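Local coordinates for protein putative hyaluronoglucosaminidase (Clostridium perfringens, PDB 6PWI) that probably acts as a family 84 glycoside hydrolase with hexosaminidase activity, this chain carrying the catalytic part of a longer secreted, cell-wall-associated protein, at residues A[279-282]-A[283-287]; A[217-220]-A[221-225]. All blocks are in the same frame, centred on the assembly; numbering follows the deposited sequence.

Contact 1 of 2, residues A[279-282]-A[283-287]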
ATOM      1  N   ILE A 279      16.747  16.797  19.648  1.00 34.33           N
ATOM      2  CA  ILE A 279      15.814  17.876  19.373  1.00 34.11           C
ATOM      3  C   ILE A 279      16.359  18.729  18.227  1.00 34.61           C
ATOM      4  O   ILE A 279      15.594  19.184  17.381  1.00 37.21           O
ATOM      5  CB  ILE A 279      15.496  18.675  20.657  1.00 35.59           C
ATOM      6  CG1 ILE A 279      14.485  17.923  21.529  1.00 34.98           C
ATOM      7  CG2 ILE A 279      15.017  20.090  20.339  1.00 33.52           C
ATOM      8  CD1 ILE A 279      14.368  18.449  22.937  1.00 36.40           C
ATOM      9  N   ALA A 280      17.682  18.915  18.180  1.00 33.47           N
ATOM     10  CA  ALA A 280      18.280  19.674  17.093  1.00 32.11           C
ATOM     11  C   ALA A 280      17.983  18.962  15.775  1.00 31.90           C
ATOM     12  O   ALA A 280      17.532  19.583  14.813  1.00 30.55           O
ATOM     13  CB  ALA A 280      19.762  19.857  17.319  1.00 29.64           C
ATOM     14  N   LYS A 281      18.210  17.644  15.764  1.00 31.30           N
ATOM     15  CA  LYS A 281      17.993  16.839  14.575  1.00 31.12           C
ATOM     16  C   LYS A 281      16.533  16.928  14.141  1.00 31.96           C
ATOM     17  O   LYS A 281      16.259  17.050  12.950  1.00 32.90           O
ATOM     18  CB  LYS A 281      18.420  15.386  14.791  1.00 29.15           C
ATOM     19  CG  LYS A 281      18.342  14.511  13.549  1.00 28.57           C
ATOM     20  CD  LYS A 281      18.984  15.133  12.327  1.00 27.68           C
ATOM     21  CE  LYS A 281      19.734  14.125  11.486  1.00 27.75           C
ATOM     22  NZ  LYS A 281      20.647  13.301  12.316  1.00 27.60           N
ATOM     23  N   PHE A 282      15.609  16.878  15.111  1.00 31.64           N
ATOM     24  CA  PHE A 282      14.189  16.959  14.803  1.00 31.42           C
ATOM     25  C   PHE A 282      13.883  18.325  14.201  1.00 32.00           C
ATOM     26  O   PHE A 282      13.094  18.420  13.262  1.00 33.51           O
ATOM     27  CB  PHE A 282      13.325  16.653  16.031  1.00 32.22           C
ATOM     28  CG  PHE A 282      13.067  15.192  16.321  1.00 33.62           C
ATOM     29  CD1 PHE A 282      13.714  14.183  15.619  1.00 34.69           C
ATOM     30  CD2 PHE A 282      12.187  14.816  17.326  1.00 33.93           C
ATOM     31  CE1 PHE A 282      13.467  12.847  15.900  1.00 34.67           C
ATOM     32  CE2 PHE A 282      11.943  13.480  17.607  1.00 33.84           C
ATOM     33  CZ  PHE A 282      12.586  12.496  16.896  1.00 33.15           C
ATOM     34  N   GLU A 283      14.531  19.368  14.743  1.00 32.77           N
ATOM     35  CA  GLU A 283      14.367  20.734  14.263  1.00 32.40           C
ATOM     36  C   GLU A 283      14.814  20.833  12.807  1.00 31.96           C
ATOM     37  O   GLU A 283      14.173  21.525  12.016  1.00 33.23           O
ATOM     38  CB  GLU A 283      15.130  21.736  15.134  1.00 34.09           C
ATOM     39  CG  GLU A 283      14.551  21.934  16.525  1.00 35.49           C
ATOM     40  CD  GLU A 283      13.222  22.669  16.585  1.00 38.51           C
ATOM     41  OE1 GLU A 283      12.690  23.028  15.507  1.00 39.79           O
ATOM     42  OE2 GLU A 283      12.721  22.884  17.711  1.00 39.20           O
ATOM     43  N   GLN A 284      15.907  20.131  12.459  1.00 30.31           N
ATOM     44  CA  GLN A 284      16.430  20.153  11.100  1.00 29.97           C
ATOM     45  C   GLN A 284      15.390  19.587  10.134  1.00 29.67           C
ATOM     46  O   GLN A 284      15.122  20.190   9.095  1.00 31.16           O
ATOM     47  CB  GLN A 284      17.782  19.439  10.989  1.00 30.42           C
ATOM     48  CG  GLN A 284      18.469  19.667   9.644  1.00 32.95           C
ATOM     49  CD  GLN A 284      19.595  18.715   9.307  1.00 34.60           C
ATOM     50  OE1 GLN A 284      19.666  17.584   9.788  1.00 34.92           O
ATOM     51  NE2 GLN A 284      20.488  19.163   8.442  1.00 34.95           N
ATOM     52  N   LEU A 285      14.793  18.439  10.486  1.00 27.34           N
ATOM     53  CA  LEU A 285      13.761  17.853   9.644  1.00 26.21           C
ATOM     54  C   LEU A 285      12.534  18.760   9.636  1.00 27.43           C
ATOM     55  O   LEU A 285      11.927  18.940   8.582  1.00 28.15           O
ATOM     56  CB  LEU A 285      13.408  16.439  10.121  1.00 24.11           C
ATOM     57  CG  LEU A 285      14.287  15.291   9.614  1.00 22.48           C
ATOM     58  CD1 LEU A 285      14.502  15.351   8.111  1.00 21.25           C
ATOM     59  CD2 LEU A 285      15.615  15.236  10.343  1.00 21.73           C
ATOM     60  N   TYR A 286      12.195  19.340  10.802  1.00 28.39           N
ATOM     61  CA  TYR A 286      11.042  20.222  10.947  1.00 29.11           C
ATOM     62  C   TYR A 286      11.161  21.405   9.988  1.00 30.33           C
ATOM     63  O   TYR A 286      10.155  21.878   9.454  1.00 29.50           O
ATOM     64  CB  TYR A 286      10.907  20.752  12.381  1.00 29.57           C
ATOM     65  CG  TYR A 286       9.646  21.545  12.635  1.00 30.17           C
ATOM     66  CD1 TYR A 286       8.496  20.929  13.106  1.00 30.26           C
ATOM     67  CD2 TYR A 286       9.589  22.915  12.403  1.00 30.15           C
ATOM     68  CE1 TYR A 286       7.331  21.649  13.328  1.00 31.32           C
ATOM     69  CE2 TYR A 286       8.431  23.649  12.610  1.00 28.30           C
ATOM     70  CZ  TYR A 286       7.298  23.013  13.082  1.00 30.42           C
ATOM     71  OH  TYR A 286       6.145  23.712  13.294  1.00 29.90           O
ATOM     72  N   SER A 287      12.409  21.855   9.779  1.00 29.94           N
ATOM     73  CA  SER A 287      12.715  23.039   8.994  1.00 29.24           C
ATOM     74  C   SER A 287      12.493  22.789   7.503  1.00 30.10           C
ATOM     75  O   SER A 287      12.391  23.737   6.731  1.00 32.26           O
ATOM     76  CB  SER A 287      14.114  23.532   9.278  1.00 27.92           C
ATOM     77  OG  SER A 287      15.071  22.836   8.497  1.00 27.44           O
TER
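The Gln284 amide meets Lys281 through its oxygen, OE1 lying 3.6 Å from Lys281 CD, and the same oxygen accepts a hydrogen bond from Tyr229 N. The two rings are turned to partners beyond this turn of helix: Phe282 stacks with Phe293, while Tyr286 makes cation-pi contacts with Arg291 and Lys321 and hydrogen-bonds Asp323 through its OH, using both ring and hydroxyl. The backbone carries ordinary alpha-helical bonds, from Glu283 N to Ile279 O (2.9 Å) through to Tyr286 N to Phe282 O (2.8 Å). These residues belong to helix 268-286, the connecting helix of a beta-alpha-beta unit in the (beta/alpha)8 barrel. Phe282 and Leu285 are the greasy residues turned to strand 250-255, both touching Trp253, as Lys281 does. Lys281 is buried, which a lysine can bear because its ammonium is satisfied: CD packs 3.9 Å from Leu285 CD2, and with CG anti to the backbone N (chi1 -175°) and bends further out, the chain brings NZ to hydrogen-bond the carbonyl oxygens of Tyr220, Trp225 and Glu227. Glu283 lays CG 4.3 Å from Ile279 CG2; its OE1 forms a salt bridge with Lys321 and its OE2 accepts a hydrogen bond from Trp317 NE1, both on helix 304-321. Ser287 OG donates to Gln284 O over 2.7 Å, its short side chain letting the hydroxyl fold back on a carbonyl three residues earlier.

Contact 2 of 2, residues A[217-220]-A[221-225]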
ATOM      1  N   ASP A 217      19.872   2.076   5.376  1.00 35.38           N
ATOM      2  CA  ASP A 217      21.194   2.467   4.917  1.00 37.91           C
ATOM      3  C   ASP A 217      21.468   3.935   5.238  1.00 39.62           C
ATOM      4  O   ASP A 217      22.570   4.420   4.996  1.00 42.88           O
ATOM      5  CB  ASP A 217      21.363   2.181   3.421  1.00 41.05           C
ATOM      6  CG  ASP A 217      20.699   3.198   2.497  1.00 46.23           C
ATOM      7  OD1 ASP A 217      19.462   3.406   2.616  1.00 46.26           O
ATOM      8  OD2 ASP A 217      21.424   3.778   1.655  1.00 49.59           O
ATOM      9  N   ASP A 218      20.465   4.651   5.757  1.00 38.88           N
ATOM     10  CA  ASP A 218      20.629   6.067   6.037  1.00 38.57           C
ATOM     11  C   ASP A 218      21.352   6.237   7.369  1.00 39.92           C
ATOM     12  O   ASP A 218      20.769   6.054   8.435  1.00 38.25           O
ATOM     13  CB  ASP A 218      19.292   6.810   5.992  1.00 39.61           C
ATOM     14  CG  ASP A 218      19.408   8.317   6.160  1.00 41.90           C
ATOM     15  OD1 ASP A 218      20.492   8.797   6.553  1.00 41.74           O
ATOM     16  OD2 ASP A 218      18.407   9.005   5.889  1.00 45.16           O
ATOM     17  N   GLN A 219      22.628   6.623   7.287  1.00 41.89           N
ATOM     18  CA  GLN A 219      23.475   6.766   8.457  1.00 43.45           C
ATOM     19  C   GLN A 219      22.941   7.858   9.390  1.00 41.22           C
ATOM     20  O   GLN A 219      23.303   7.897  10.556  1.00 39.55           O
ATOM     21  CB  GLN A 219      24.926   7.032   8.035  1.00 48.45           C
ATOM     22  CG  GLN A 219      25.620   5.842   7.381  1.00 56.65           C
ATOM     23  CD  GLN A 219      25.453   4.514   8.093  1.00 62.88           C
ATOM     24  OE1 GLN A 219      25.652   4.386   9.304  1.00 65.42           O
ATOM     25  NE2 GLN A 219      25.098   3.492   7.330  1.00 63.16           N
ATOM     26  N   TYR A 220      22.073   8.744   8.895  1.00 40.73           N
ATOM     27  CA  TYR A 220      21.774   9.953   9.647  1.00 39.74           C
ATOM     28  C   TYR A 220      20.507   9.815  10.484  1.00 39.19           C
ATOM     29  O   TYR A 220      20.214  10.701  11.279  1.00 39.10           O
ATOM     30  CB  TYR A 220      21.774  11.186   8.743  1.00 39.95           C
ATOM     31  CG  TYR A 220      23.136  11.478   8.170  1.00 41.49           C
ATOM     32  CD1 TYR A 220      24.094  12.157   8.911  1.00 41.12           C
ATOM     33  CD2 TYR A 220      23.488  11.021   6.907  1.00 41.01           C
ATOM     34  CE1 TYR A 220      25.361  12.396   8.400  1.00 41.34           C
ATOM     35  CE2 TYR A 220      24.748  11.251   6.383  1.00 40.59           C
ATOM     36  CZ  TYR A 220      25.687  11.942   7.130  1.00 42.56           C
ATOM     37  OH  TYR A 220      26.921  12.172   6.594  1.00 43.93           O
ATOM     38  N   HIS A 221      19.770   8.715  10.304  1.00 40.44           N
ATOM     39  CA  HIS A 221      18.583   8.470  11.108  1.00 41.93           C
ATOM     40  C   HIS A 221      18.926   7.450  12.192  1.00 42.78           C
ATOM     41  O   HIS A 221      18.082   7.061  12.995  1.00 40.89           O
ATOM     42  CB  HIS A 221      17.396   8.084  10.210  1.00 42.90           C
ATOM     43  CG  HIS A 221      17.266   6.621   9.958  1.00 46.08           C
ATOM     44  ND1 HIS A 221      18.273   5.880   9.380  1.00 48.02           N
ATOM     45  CD2 HIS A 221      16.259   5.757  10.210  1.00 49.23           C
ATOM     46  CE1 HIS A 221      17.900   4.622   9.291  1.00 48.57           C
ATOM     47  NE2 HIS A 221      16.666   4.519   9.793  1.00 50.86           N
ATOM     48  N   SER A 222      20.199   7.050  12.221  1.00 45.38           N
ATOM     49  CA  SER A 222      20.645   5.916  13.008  1.00 53.39           C
ATOM     50  C   SER A 222      22.168   5.869  12.972  1.00 59.50           C
ATOM     51  O   SER A 222      22.747   5.914  11.889  1.00 80.01           O
ATOM     52  CB  SER A 222      20.059   4.646  12.433  1.00 52.82           C
ATOM     53  OG  SER A 222      20.560   3.501  13.099  1.00 53.02           O
ATOM     54  N   LEU A 223      22.809   5.751  14.141  1.00 55.95           N
ATOM     55  CA  LEU A 223      24.265   5.682  14.254  1.00 53.10           C
ATOM     56  C   LEU A 223      24.880   7.081  14.218  1.00 48.05           C
ATOM     57  O   LEU A 223      25.562   7.476  15.157  1.00 46.86           O
ATOM     58  CB  LEU A 223      24.890   4.762  13.192  1.00 53.14           C
ATOM     59  CG  LEU A 223      25.484   3.443  13.700  1.00 57.05           C
ATOM     60  CD1 LEU A 223      26.084   2.636  12.556  1.00 55.32           C
ATOM     61  CD2 LEU A 223      26.537   3.681  14.775  1.00 54.03           C
ATOM     62  N   LYS A 224      24.641   7.817  13.130  1.00 43.31           N
ATOM     63  CA  LYS A 224      25.074   9.200  13.034  1.00 42.52           C
ATOM     64  C   LYS A 224      23.874  10.120  13.247  1.00 39.97           C
ATOM     65  O   LYS A 224      23.800  11.191  12.651  1.00 39.04           O
ATOM     66  CB  LYS A 224      25.733   9.484  11.677  1.00 45.26           C
ATOM     67  CG  LYS A 224      27.058   8.780  11.401  1.00 46.62           C
ATOM     68  CD  LYS A 224      27.890   9.519  10.367  1.00 50.50           C
ATOM     69  CE  LYS A 224      29.114   8.763   9.894  1.00 53.35           C
ATOM     70  NZ  LYS A 224      28.778   7.770   8.843  1.00 56.52           N
ATOM     71  N   TRP A 225      22.944   9.702  14.115  1.00 39.40           N
ATOM     72  CA  TRP A 225      21.722  10.464  14.323  1.00 39.92           C
ATOM     73  C   TRP A 225      22.013  11.835  14.927  1.00 39.91           C
ATOM     74  O   TRP A 225      21.209  12.751  14.774  1.00 39.19           O
ATOM     75  CB  TRP A 225      20.684   9.686  15.141  1.00 38.07           C
ATOM     76  CG  TRP A 225      21.079   9.364  16.551  1.00 36.69           C
ATOM     77  CD1 TRP A 225      21.578   8.177  17.003  1.00 37.16           C
ATOM     78  CD2 TRP A 225      20.975  10.219  17.706  1.00 35.62           C
ATOM     79  NE1 TRP A 225      21.800   8.235  18.354  1.00 36.83           N
ATOM     80  CE2 TRP A 225      21.445   9.476  18.813  1.00 36.06           C
ATOM     81  CE3 TRP A 225      20.545  11.535  17.919  1.00 34.88           C
ATOM     82  CZ2 TRP A 225      21.490  10.005  20.105  1.00 35.34           C
ATOM     83  CZ3 TRP A 225      20.586  12.056  19.196  1.00 34.44           C
ATOM     84  CH2 TRP A 225      21.055  11.302  20.274  1.00 34.32           C
TER
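His221 folds back on Asp218, its ND1 donating to Asp218 O over 2.7 Å. The bond lies in the ring plane and uses a lone pair of the carbonyl; His221 CG sits between the backbone N and the carbonyl carbon (chi1 90°), which lets the ring reach back across the type I turn of residues 218-221. The same oxygen takes a weak, 3.4 Å bond from His221 N, so one carbonyl serves both main chain and ring. Asp218 suits the start of the turn because its short carboxylate closes an Asx turn, OD1 accepting from Tyr220 N at 2.8 Å from above the carboxylate plane, while OD2 takes the hydroxyl of Tyr229. Ser222 lays CB 3.7 Å above one face of the His221 ring, toward its rim. The outer side is looser. Lys224 N does bond Gln219 O at 2.9 Å, but the side chains meet only by long contacts: Lys224 NZ is 4.0 Å from Gln219 CG, Gln219 OE1 is 3.7 Å from CD1 of the exposed Leu223, and Lys224 NZ is so far from the Tyr220 ring that any cation-pi attraction is weak. Both segments lie in the loop between strand 210-213 and helix 231-247, with His221 set against strand 250-255 and His256, Trp225 touching Ile255 of that strand, and Tyr220 packed on Tyr229 and Pro230 just before the helix.

In the fold
Contact 2 precedes contact 1 along the chain, and both belong to the beta-N-acetylglucosaminidase family region, which folds as an eight-stranded parallel (beta/alpha)8 barrel. Residues 217-225 form part of the loop after the second barrel strand, 210-213, whereas residues 279-287 include part of helix 268-286, which links the third and fourth strands, 250-255 and 293-296. Their centres are 14 Å apart, and strand 250-255 is touched by both. They meet where Lys281 NZ lies 2.8 Å from Tyr220 O, consistent with a barrel helix steadying a loop whose Ser222 side chain lies about 5 Å from that of Asp299, the predicted proton donor.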